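Local atomic coordinates of cytochrome c, 1 heme-binding site (Geobacter sulfurreducens, PDB entry 4RLR), a protein that binds a single heme and probably transfers electrons, a monoheme cytochrome of low reduction potential essential for accepting electrons from an electrode. Residues A[48-51]-A[52-55]. Sequence-based numbering, arbitrary orientation.
Sequences MDTY and SHLI. With HEM (protoporphyrin IX containing Fe), chain B.
A single hydroxyl, Thr50 OG1, meets both the backbone and the imidazole of His53, three residues on. Thr50 OG1 accepts from His53 N at 3.0 Å with an N-H...O angle of 152°, and lies 2.7 Å from His53 ND1 in a second hydrogen bond. The oxygen comes to the imidazole at its edge, in the ring plane. With chi1 at 81°, OG1 sits between the backbone N and the carbonyl carbon of its own residue, facing the first turn of the helix. This is the classical N-cap: Thr50 stands just before the short helix 51-55 of this c-type cytochrome and supplies an acceptor to an N-H that no preceding turn can satisfy. Replacing the threonine by an alanine is likely to leave His53 N and ND1 without their shared partner and let the imidazole turn more freely. On its far side the ring is tied by a hydrogen bond between His53 NE2 and Glu28. Behind the cap the helix closes through Leu54 N to Thr50 O and a straighter bond, with an N-H...O angle of 176°, from Ile55 N to Tyr51 O. One turn along, Ile55 CG2 lies over a face of the Tyr51 ring, 3.9 Å from its centroid, in a CH-pi contact; the phenol OH is bonded to Val127 O. At the loop end, the extended side chain of Met48 leads away from the helix to the heme, its CE 3.5 Å from HEM C3A. Met48 SD lies 4.1 Å from Leu54 CD1, and the methionine side chain also runs close to that of the axial ligand His21.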
ATOM      1  N   MET A  48      -5.714   6.507  -2.105  1.00 17.85           N
ATOM      2  CA  MET A  48      -4.681   6.224  -1.111  1.00 19.28           C
ATOM      3  C   MET A  48      -3.692   7.398  -0.992  1.00 17.46           C
ATOM      4  O   MET A  48      -2.601   7.245  -0.487  1.00 19.18           O
ATOM      5  CB  MET A  48      -3.905   4.970  -1.514  1.00 18.33           C
ATOM      6  CG  MET A  48      -4.672   3.717  -1.414  1.00 19.38           C
ATOM      7  SD  MET A  48      -3.650   2.304  -1.816  1.00 20.03           S
ATOM      8  CE  MET A  48      -4.937   1.139  -2.159  1.00 21.40           C
ATOM      9  N   ASP A  49      -4.082   8.563  -1.478  1.00 20.38           N
ATOM     10  CA  ASP A  49      -3.130   9.680  -1.640  1.00 20.91           C
ATOM     11  C   ASP A  49      -3.045  10.642  -0.447  1.00 21.02           C
ATOM     12  O   ASP A  49      -2.557  11.757  -0.575  1.00 22.50           O
ATOM     13  CB  ASP A  49      -3.410  10.457  -2.936  1.00 23.37           C
ATOM     14  CG  ASP A  49      -4.738  11.180  -2.921  1.00 18.49           C
ATOM     15  OD1 ASP A  49      -5.480  11.091  -1.931  1.00 20.10           O
ATOM     16  OD2 ASP A  49      -5.036  11.868  -3.891  1.00 23.22           O
ATOM     17  N   THR A  50      -3.544  10.209   0.697  1.00 18.04           N
ATOM     18  CA  THR A  50      -3.327  10.894   1.955  1.00 19.88           C
ATOM     19  C   THR A  50      -2.839   9.859   2.952  1.00 18.35           C
ATOM     20  O   THR A  50      -2.994   8.656   2.720  1.00 17.16           O
ATOM     21  CB  THR A  50      -4.622  11.568   2.529  1.00 21.99           C
ATOM     22  OG1 THR A  50      -5.444  10.591   3.197  1.00 19.50           O
ATOM     23  CG2 THR A  50      -5.425  12.326   1.416  1.00 20.33           C
ATOM     24  N   TYR A  51      -2.219  10.309   4.037  1.00 15.35           N
ATOM     25  CA  TYR A  51      -1.722   9.388   5.061  1.00 17.00           C
ATOM     26  C   TYR A  51      -2.855   8.536   5.662  1.00 17.05           C
ATOM     27  O   TYR A  51      -2.744   7.319   5.717  1.00 14.88           O
ATOM     28  CB  TYR A  51      -1.017  10.192   6.141  1.00 20.70           C
ATOM     29  CG  TYR A  51      -0.626   9.429   7.374  1.00 18.90           C
ATOM     30  CD1 TYR A  51       0.524   8.652   7.395  1.00 19.81           C
ATOM     31  CD2 TYR A  51      -1.387   9.498   8.532  1.00 19.86           C
ATOM     32  CE1 TYR A  51       0.897   7.966   8.530  1.00 17.44           C
ATOM     33  CE2 TYR A  51      -1.003   8.793   9.695  1.00 18.51           C
ATOM     34  CZ  TYR A  51       0.150   8.044   9.668  1.00 18.76           C
ATOM     35  OH  TYR A  51       0.551   7.335  10.794  1.00 21.64           O
ATOM     36  N   SER A  52      -3.967   9.151   6.077  1.00 18.01           N
ATOM     37  CA  SER A  52      -5.088   8.338   6.632  1.00 16.45           C
ATOM     38  C   SER A  52      -5.659   7.377   5.593  1.00 16.48           C
ATOM     39  O   SER A  52      -6.067   6.273   5.915  1.00 19.52           O
ATOM     40  CB  SER A  52      -6.205   9.208   7.204  1.00 17.16           C
ATOM     41  OG  SER A  52      -5.727   9.930   8.309  1.00 19.45           O
ATOM     42  N   HIS A  53      -5.651   7.774   4.326  1.00 17.25           N
ATOM     43  CA  HIS A  53      -6.195   6.892   3.308  1.00 16.81           C
ATOM     44  C   HIS A  53      -5.289   5.709   3.055  1.00 18.19           C
ATOM     45  O   HIS A  53      -5.796   4.611   2.809  1.00 17.45           O
ATOM     46  CB  HIS A  53      -6.536   7.641   2.017  1.00 19.30           C
ATOM     47  CG  HIS A  53      -7.828   8.392   2.087  1.00 18.84           C
ATOM     48  ND1 HIS A  53      -7.914   9.711   2.504  1.00 18.46           N
ATOM     49  CD2 HIS A  53      -9.102   7.993   1.847  1.00 20.09           C
ATOM     50  CE1 HIS A  53      -9.175  10.096   2.482  1.00 18.22           C
ATOM     51  NE2 HIS A  53      -9.915   9.077   2.077  1.00 19.05           N
ATOM     52  N   LEU A  54      -3.973   5.892   3.224  1.00 14.81           N
ATOM     53  CA  LEU A  54      -3.015   4.805   2.983  1.00 17.22           C
ATOM     54  C   LEU A  54      -2.904   3.802   4.139  1.00 20.28           C
ATOM     55  O   LEU A  54      -2.900   2.584   3.895  1.00 18.69           O
ATOM     56  CB  LEU A  54      -1.630   5.365   2.637  1.00 17.87           C
ATOM     57  CG  LEU A  54      -0.559   4.350   2.186  1.00 14.80           C
ATOM     58  CD1 LEU A  54      -0.888   3.582   0.894  1.00 17.26           C
ATOM     59  CD2 LEU A  54       0.727   5.111   2.041  1.00 20.36           C
ATOM     60  N   ILE A  55      -2.830   4.301   5.373  1.00 19.10           N
ATOM     61  CA  ILE A  55      -2.729   3.411   6.543  1.00 18.29           C
ATOM     62  C   ILE A  55      -3.954   2.492   6.764  1.00 20.75           C
ATOM     63  O   ILE A  55      -3.852   1.482   7.484  1.00 21.16           O
ATOM     64  CB  ILE A  55      -2.375   4.183   7.810  1.00 18.28           C
ATOM     65  CG1 ILE A  55      -3.560   5.009   8.319  1.00 18.20           C
ATOM     66  CG2 ILE A  55      -1.121   5.056   7.560  1.00 18.71           C
ATOM     67  CD1 ILE A  55      -3.392   5.472   9.737  1.00 19.20           C
TER
HETATM   68  CHA HEM B 201      -5.378  -2.019  -5.844  1.00 20.02           C
HETATM   69  CHB HEM B 201      -1.429  -0.184  -3.751  1.00 16.52           C
HETATM   70  CHC HEM B 201      -0.183   1.528  -8.081  1.00 19.56           C
HETATM   71  CHD HEM B 201      -4.362   0.239 -10.021  1.00 18.80           C
HETATM   72  C1A HEM B 201      -4.368  -1.736  -4.947  1.00 18.97           C
HETATM   73  C2A HEM B 201      -4.311  -2.258  -3.610  1.00 17.72           C
HETATM   74  C3A HEM B 201      -3.224  -1.758  -3.021  1.00 19.71           C
HETATM   75  C4A HEM B 201      -2.560  -0.907  -3.970  1.00 17.63           C
HETATM   76  CMA HEM B 201      -2.745  -1.999  -1.584  1.00 20.25           C
HETATM   77  CAA HEM B 201      -5.348  -3.226  -3.019  1.00 20.91           C
HETATM   78  CBA HEM B 201      -6.511  -2.530  -2.315  1.00 19.09           C
HETATM   79  CGA HEM B 201      -7.349  -3.615  -1.655  1.00 22.62           C
HETATM   80  O1A HEM B 201      -7.011  -4.102  -0.556  1.00 21.30           O
HETATM   81  O2A HEM B 201      -8.364  -4.006  -2.245  1.00 20.02           O
HETATM   82  C1B HEM B 201      -0.752   0.455  -4.761  1.00 18.17           C
HETATM   83  C2B HEM B 201       0.524   1.076  -4.614  1.00 16.63           C
HETATM   84  C3B HEM B 201       0.884   1.545  -5.807  1.00 17.85           C
HETATM   85  C4B HEM B 201      -0.168   1.217  -6.739  1.00 20.09           C
HETATM   86  CMB HEM B 201       1.219   1.152  -3.258  1.00 17.28           C
HETATM   87  CAB HEM B 201       2.174   2.273  -6.196  1.00 19.30           C
HETATM   88  CBB HEM B 201       3.342   1.709  -5.795  1.00 19.36           C
HETATM   89  C1C HEM B 201      -1.220   1.361  -8.952  1.00 19.68           C
HETATM   90  C2C HEM B 201      -1.204   1.826 -10.317  1.00 19.79           C
HETATM   91  C3C HEM B 201      -2.380   1.490 -10.871  1.00 20.13           C
HETATM   92  C4C HEM B 201      -3.126   0.766  -9.863  1.00 18.46           C
HETATM   93  CMC HEM B 201      -0.034   2.633 -10.925  1.00 22.76           C
HETATM   94  CAC HEM B 201      -2.905   1.711 -12.320  1.00 21.53           C
HETATM   95  CBC HEM B 201      -2.069   1.686 -13.381  1.00 23.42           C
HETATM   96  C1D HEM B 201      -5.037  -0.450  -9.054  1.00 18.99           C
HETATM   97  C2D HEM B 201      -6.371  -0.953  -9.234  1.00 21.22           C
HETATM   98  C3D HEM B 201      -6.703  -1.660  -7.926  1.00 20.58           C
HETATM   99  C4D HEM B 201      -5.523  -1.509  -7.104  1.00 18.00           C
HETATM  100  CMD HEM B 201      -7.253  -0.769 -10.495  1.00 23.50           C
HETATM  101  CAD HEM B 201      -8.006  -2.379  -7.560  1.00 22.38           C
HETATM  102  CBD HEM B 201      -8.079  -3.740  -8.242  1.00 21.53           C
HETATM  103  CGD HEM B 201      -7.087  -4.649  -7.562  1.00 21.33           C
HETATM  104  O1D HEM B 201      -7.235  -5.004  -6.370  1.00 22.87           O
HETATM  105  O2D HEM B 201      -6.117  -5.025  -8.234  1.00 23.80           O
HETATM  106  NA  HEM B 201      -3.271  -0.934  -5.155  1.00 16.00           N
HETATM  107  NB  HEM B 201      -1.143   0.537  -6.070  1.00 17.07           N
HETATM  108  NC  HEM B 201      -2.403   0.688  -8.716  1.00 17.77           N
HETATM  109  ND  HEM B 201      -4.563  -0.793  -7.797  1.00 20.18           N
HETATM  110 FE   HEM B 201      -2.794  -0.058  -6.894  1.00 18.04          FE